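Local atomic coordinates of aldehyde dehydrogenase 12 (Zea mays, PDB entry 6D97), a protein that oxidises L-glutamate gamma-semialdehyde with NAD+, the last step of proline catabolism in plants. Residues A[300-305]-A[332-337]; A[463-468]-A[490-495]. One frame throughout, in Å; residues are numbered along the deposited sequence.

Interaction 1. Residues A[300-305]-A[332-337]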
loop_
_atom_site.group_PDB
_atom_site.type_symbol
_atom_site.label_atom_id
_atom_site.label_comp_id
_atom_site.label_asym_id
_atom_site.label_seq_id
_atom_site.Cartn_x
_atom_site.Cartn_y
_atom_site.Cartn_z
ATOM N N LYS A 300 -7.927 30.199 10.048
ATOM C CA LYS A 300 -8.390 29.431 11.193
ATOM C C LYS A 300 -9.853 29.767 11.410
ATOM O O LYS A 300 -10.219 30.945 11.487
ATOM C CB LYS A 300 -7.579 29.737 12.453
ATOM C CG LYS A 300 -8.104 29.045 13.696
ATOM C CD LYS A 300 -7.196 29.296 14.886
ATOM C CE LYS A 300 -5.929 28.457 14.804
ATOM N NZ LYS A 300 -4.843 28.994 15.672
ATOM N N ILE A 301 -10.685 28.734 11.462
ATOM C CA ILE A 301 -12.103 28.869 11.758
ATOM C C ILE A 301 -12.333 28.354 13.170
ATOM O O ILE A 301 -11.915 27.239 13.506
ATOM C CB ILE A 301 -12.971 28.097 10.750
ATOM C CG1 ILE A 301 -12.810 28.658 9.335
ATOM C CG2 ILE A 301 -14.423 28.143 11.167
ATOM C CD1 ILE A 301 -13.502 27.811 8.282
ATOM N N LEU A 302 -12.977 29.169 13.997
ATOM C CA LEU A 302 -13.425 28.734 15.311
ATOM C C LEU A 302 -14.872 28.269 15.206
ATOM O O LEU A 302 -15.731 29.001 14.700
ATOM C CB LEU A 302 -13.310 29.863 16.337
ATOM C CG LEU A 302 -11.982 30.603 16.520
ATOM C CD1 LEU A 302 -12.121 31.624 17.640
ATOM C CD2 LEU A 302 -10.834 29.651 16.807
ATOM N N GLY A 303 -15.135 27.054 15.674
ATOM C CA GLY A 303 -16.473 26.520 15.660
ATOM C C GLY A 303 -17.328 27.102 16.762
ATOM O O GLY A 303 -16.911 27.971 17.538
ATOM N N PRO A 304 -18.569 26.614 16.845
ATOM C CA PRO A 304 -19.501 27.155 17.845
ATOM C C PRO A 304 -19.234 26.689 19.267
ATOM O O PRO A 304 -19.682 27.356 20.208
ATOM C CB PRO A 304 -20.864 26.654 17.354
ATOM C CG PRO A 304 -20.545 25.374 16.657
ATOM C CD PRO A 304 -19.185 25.557 16.025
ATOM N N ASP A 305 -18.523 25.580 19.460
ATOM C CA ASP A 305 -18.360 24.990 20.790
ATOM C C ASP A 305 -17.154 25.618 21.482
ATOM O O ASP A 305 -16.014 25.182 21.317
ATOM C CB ASP A 305 -18.230 23.474 20.687
ATOM C CG ASP A 305 -17.238 23.047 19.625
ATOM O OD1 ASP A 305 -17.133 23.744 18.593
ATOM O OD2 ASP A 305 -16.555 22.022 19.828
ATOM N N SER A 332 -3.051 33.880 9.045
ATOM C CA SER A 332 -3.247 35.191 8.442
ATOM C C SER A 332 -4.663 35.727 8.587
ATOM O O SER A 332 -4.860 36.940 8.470
ATOM C CB SER A 332 -2.884 35.157 6.951
ATOM O OG SER A 332 -1.487 34.992 6.762
ATOM N N VAL A 333 -5.647 34.866 8.826
ATOM C CA VAL A 333 -7.010 35.322 9.067
ATOM C C VAL A 333 -7.659 34.387 10.080
ATOM O O VAL A 333 -7.379 33.185 10.109
ATOM C CB VAL A 333 -7.822 35.411 7.756
ATOM C CG1 VAL A 333 -7.920 34.058 7.099
ATOM C CG2 VAL A 333 -9.211 35.993 8.017
ATOM N N LEU A 334 -8.520 34.958 10.923
ATOM C CA LEU A 334 -9.223 34.224 11.967
ATOM C C LEU A 334 -10.715 34.490 11.828
ATOM O O LEU A 334 -11.159 35.631 11.994
ATOM C CB LEU A 334 -8.724 34.641 13.357
ATOM C CG LEU A 334 -9.293 33.933 14.588
ATOM C CD1 LEU A 334 -8.907 32.469 14.572
ATOM C CD2 LEU A 334 -8.800 34.589 15.865
ATOM N N PHE A 335 -11.484 33.447 11.509
ATOM C CA PHE A 335 -12.945 33.519 11.455
ATOM C C PHE A 335 -13.480 33.094 12.820
ATOM O O PHE A 335 -13.518 31.903 13.139
ATOM C CB PHE A 335 -13.506 32.628 10.348
ATOM C CG PHE A 335 -13.017 32.977 8.966
ATOM C CD1 PHE A 335 -13.683 33.915 8.193
ATOM C CD2 PHE A 335 -11.908 32.342 8.429
ATOM C CE1 PHE A 335 -13.241 34.229 6.919
ATOM C CE2 PHE A 335 -11.463 32.649 7.156
ATOM C CZ PHE A 335 -12.131 33.594 6.399
ATOM N N MET A 336 -13.906 34.067 13.624
ATOM C CA MET A 336 -14.404 33.803 14.971
ATOM C C MET A 336 -15.915 33.593 14.943
ATOM O O MET A 336 -16.663 34.491 14.543
ATOM C CB MET A 336 -14.070 34.958 15.915
ATOM C CG MET A 336 -12.599 35.172 16.208
ATOM S SD MET A 336 -12.416 36.496 17.413
ATOM C CE MET A 336 -13.528 35.900 18.686
ATOM N N HIS A 337 -16.365 32.419 15.386
ATOM C CA HIS A 337 -17.789 32.225 15.617
ATOM C C HIS A 337 -18.256 33.165 16.721
ATOM O O HIS A 337 -17.537 33.408 17.694
ATOM C CB HIS A 337 -18.089 30.773 15.996
ATOM C CG HIS A 337 -19.545 30.421 15.938
ATOM N ND1 HIS A 337 -20.474 30.937 16.816
ATOM C CD2 HIS A 337 -20.231 29.602 15.106
ATOM C CE1 HIS A 337 -21.670 30.456 16.525
ATOM N NE2 HIS A 337 -21.550 29.643 15.491
#
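With CG anti to the backbone N in both Leu-334 (chi1 -177°) and His-337 (chi1 -167°), the first presents CD1 to the aliphatic chain of Lys-300 and the second swings its imidazole across to Pro-304. Strands 298-302 and 331-337 are parallel neighbours, joined through helix 309-321 as a beta-alpha-beta unit of the aldehyde dehydrogenase fold. Three backbone hydrogen bonds fix the register: Lys-300 N to Val-333 O (3.0 Å), Phe-335 N to Lys-300 O (2.8 Å), and Leu-302 N to Phe-335 O (2.9 Å), the last virtually straight at 179°. On one face of the sheet, Leu-334 CD1 lies alongside the Lys-300 methylenes, 3.6 Å from CD; beyond them the Lys-300 chain bends, so that NZ binds Gln-331 and the carboxylate of Asp-319. The other face carries Ile-301, whose CG1 crosses obliquely to Phe-335 CD2 at 3.9 Å. Past the paired strands, the backbone N-H of Asn-339 donates to His-337 ND1, a hydrogen bond that limits rotation of the ring. An alanine in place of His-337 would probably loosen the turn at Pro-304, since both the ring face and the ND1 bond would be lost. The Pro-304 pyrrolidine covers that face by a CH-pi contact, its CB 3.8 Å from the centroid of the His-337 ring.

Interaction 2. Residues A[463-468]-A[490-495]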
loop_
_atom_site.group_PDB
_atom_site.type_symbol
_atom_site.label_atom_id
_atom_site.label_comp_id
_atom_site.label_asym_id
_atom_site.label_seq_id
_atom_site.Cartn_x
_atom_site.Cartn_y
_atom_site.Cartn_z
ATOM N N THR A 463 -2.119 25.753 4.510
ATOM C CA THR A 463 -2.540 25.263 5.812
ATOM C C THR A 463 -3.841 25.923 6.243
ATOM O O THR A 463 -4.264 26.948 5.701
ATOM C CB THR A 463 -1.464 25.490 6.878
ATOM O OG1 THR A 463 -1.278 26.894 7.087
ATOM C CG2 THR A 463 -0.154 24.873 6.442
ATOM N N ALA A 464 -4.478 25.299 7.227
ATOM C CA ALA A 464 -5.770 25.731 7.738
ATOM C C ALA A 464 -6.025 25.006 9.049
ATOM O O ALA A 464 -5.474 23.931 9.300
ATOM C CB ALA A 464 -6.897 25.450 6.743
ATOM N N ALA A 465 -6.870 25.610 9.878
ATOM C CA ALA A 465 -7.231 25.045 11.169
ATOM C C ALA A 465 -8.715 25.249 11.420
ATOM O O ALA A 465 -9.256 26.329 11.168
ATOM C CB ALA A 465 -6.421 25.674 12.309
ATOM N N ILE A 466 -9.363 24.202 11.921
ATOM C CA ILE A 466 -10.776 24.235 12.278
ATOM C C ILE A 466 -10.842 23.898 13.761
ATOM O O ILE A 466 -10.727 22.729 14.151
ATOM C CB ILE A 466 -11.613 23.263 11.443
ATOM C CG1 ILE A 466 -11.218 23.360 9.967
ATOM C CG2 ILE A 466 -13.097 23.564 11.620
ATOM C CD1 ILE A 466 -11.612 22.160 9.162
ATOM N N VAL A 467 -11.014 24.921 14.594
ATOM C CA VAL A 467 -10.969 24.761 16.047
ATOM C C VAL A 467 -12.390 24.440 16.501
ATOM O O VAL A 467 -13.210 25.325 16.748
ATOM C CB VAL A 467 -10.398 25.993 16.740
ATOM C CG1 VAL A 467 -10.348 25.772 18.242
ATOM C CG2 VAL A 467 -9.012 26.311 16.189
ATOM N N SER A 468 -12.673 23.145 16.613
ATOM C CA SER A 468 -13.956 22.603 17.040
ATOM C C SER A 468 -13.784 21.106 17.236
ATOM O O SER A 468 -12.965 20.476 16.562
ATOM C CB SER A 468 -15.062 22.880 16.013
ATOM O OG SER A 468 -16.208 22.085 16.264
ATOM N N ILE A 490 -10.112 20.811 18.730
ATOM C CA ILE A 490 -9.983 21.986 19.584
ATOM C C ILE A 490 -8.528 22.412 19.723
ATOM O O ILE A 490 -8.254 23.576 20.038
ATOM C CB ILE A 490 -10.627 21.731 20.961
ATOM C CG1 ILE A 490 -11.082 23.052 21.588
ATOM C CG2 ILE A 490 -9.663 21.007 21.889
ATOM C CD1 ILE A 490 -12.143 23.786 20.772
ATOM N N ARG A 491 -7.581 21.504 19.478
ATOM C CA ARG A 491 -6.159 21.815 19.519
ATOM C C ARG A 491 -5.588 22.098 18.135
ATOM O O ARG A 491 -4.366 22.050 17.954
ATOM C CB ARG A 491 -5.389 20.674 20.190
ATOM C CG ARG A 491 -5.802 20.426 21.636
ATOM C CD ARG A 491 -5.039 19.265 22.255
ATOM N NE ARG A 491 -3.614 19.547 22.407
ATOM C CZ ARG A 491 -2.752 18.726 22.996
ATOM N NH1 ARG A 491 -3.167 17.568 23.493
ATOM N NH2 ARG A 491 -1.473 19.064 23.090
ATOM N N ALA A 492 -6.447 22.397 17.160
ATOM C CA ALA A 492 -5.983 22.624 15.797
ATOM C C ALA A 492 -5.130 23.884 15.713
ATOM O O ALA A 492 -5.388 24.882 16.394
ATOM C CB ALA A 492 -7.171 22.728 14.838
ATOM N N ARG A 493 -4.109 23.822 14.865
ATOM C CA ARG A 493 -3.171 24.908 14.632
ATOM C C ARG A 493 -2.989 25.078 13.130
ATOM O O ARG A 493 -3.458 24.264 12.333
ATOM C CB ARG A 493 -1.824 24.616 15.308
ATOM C CG ARG A 493 -1.146 23.345 14.794
ATOM C CD ARG A 493 -0.053 22.857 15.731
ATOM N NE ARG A 493 0.907 22.008 15.031
ATOM C CZ ARG A 493 0.791 20.691 14.898
ATOM N NH1 ARG A 493 -0.246 20.057 15.429
ATOM N NH2 ARG A 493 1.716 20.009 14.235
ATOM N N THR A 494 -2.303 26.150 12.733
ATOM C CA THR A 494 -1.937 26.311 11.333
ATOM C C THR A 494 -0.462 26.048 11.066
ATOM O O THR A 494 -0.106 25.738 9.924
ATOM C CB THR A 494 -2.284 27.720 10.830
ATOM O OG1 THR A 494 -1.426 28.685 11.452
ATOM C CG2 THR A 494 -3.729 28.057 11.140
ATOM N N THR A 495 0.393 26.144 12.079
ATOM C CA THR A 495 1.836 26.054 11.903
ATOM C C THR A 495 2.395 24.799 12.562
ATOM O O THR A 495 1.724 24.112 13.336
ATOM C CB THR A 495 2.529 27.292 12.483
ATOM O OG1 THR A 495 2.393 27.294 13.909
ATOM C CG2 THR A 495 1.902 28.550 11.932
#
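Small side chains make the first shell here. Ala-465 CB points at the loop and sits 3.3 Å from Arg-493 O, with the methyl of Ala-492 (CB to CB 4.0 Å) and Thr-494 CG2 (3.8 Å from Ala-465 CB) beside it. Two residues on, Val-467 holds CG1 anti to its backbone N (chi1 -179°), which sets that methyl 3.5 Å from Ile-490 O and 3.7 Å from Ile-490 CD1; the Ile-490 side chain starts away from the strand, but its tip folds back to make this oblique crossing. Ala-492 CB fills the position between, 3.6 Å from Ile-466 O. At the far end, Thr-463 OG1 approaches Thr-494 O at 3.3 Å, a weak bond at this length, and Ser-329 O is a second, also weak, acceptor for the same hydroxyl.

No backbone hydrogen bond links the two segments, although they run nearly antiparallel (169° apart): residues 490-495 lie as an irregular loop against strand 463-467, and the contact rests on methyl groups packed against one another and against carbonyl oxygens. Second-shell bonds position this loop. Asn-469 OD1 accepts from Ile-490 N, Asp-319 OD2 from Thr-494 N, and Ser-329 O binds Thr-494 OG1, while Ile-490 also packs on Val-534 of a neighbouring subunit.

Strand 463-467 is thereby sandwiched within the catalytic-domain sheet: the loop covers the side bearing Ala-465 and Val-467, Ile-466 packs the other way onto helix 471-479, and strands 298-302 and 485-488 flank it in the sheet.

Interactions 1 and 2 have centres about 9 Å apart and meet where strands 298-302 and 463-467 adjoin in one sheet. Val-467 makes two probable backbone hydrogen bonds across this seam, its N 2.7 Å from Ile-301 O and its O 2.8 Å from Gly-303 N. Its side chain packs there as well, CB lying 3.7 Å from Leu-302 CD2 and CG2 3.7 Å from Lys-300 CD. Polar groups tie the pair further: Asp-319 receives both Lys-300 NZ and Thr-494 N, and Asp-305 OD1 is bonded to Ser-468 OG. Neither contact supplies a residue to the NAD pocket, which is built around a separate five-stranded parallel sheet.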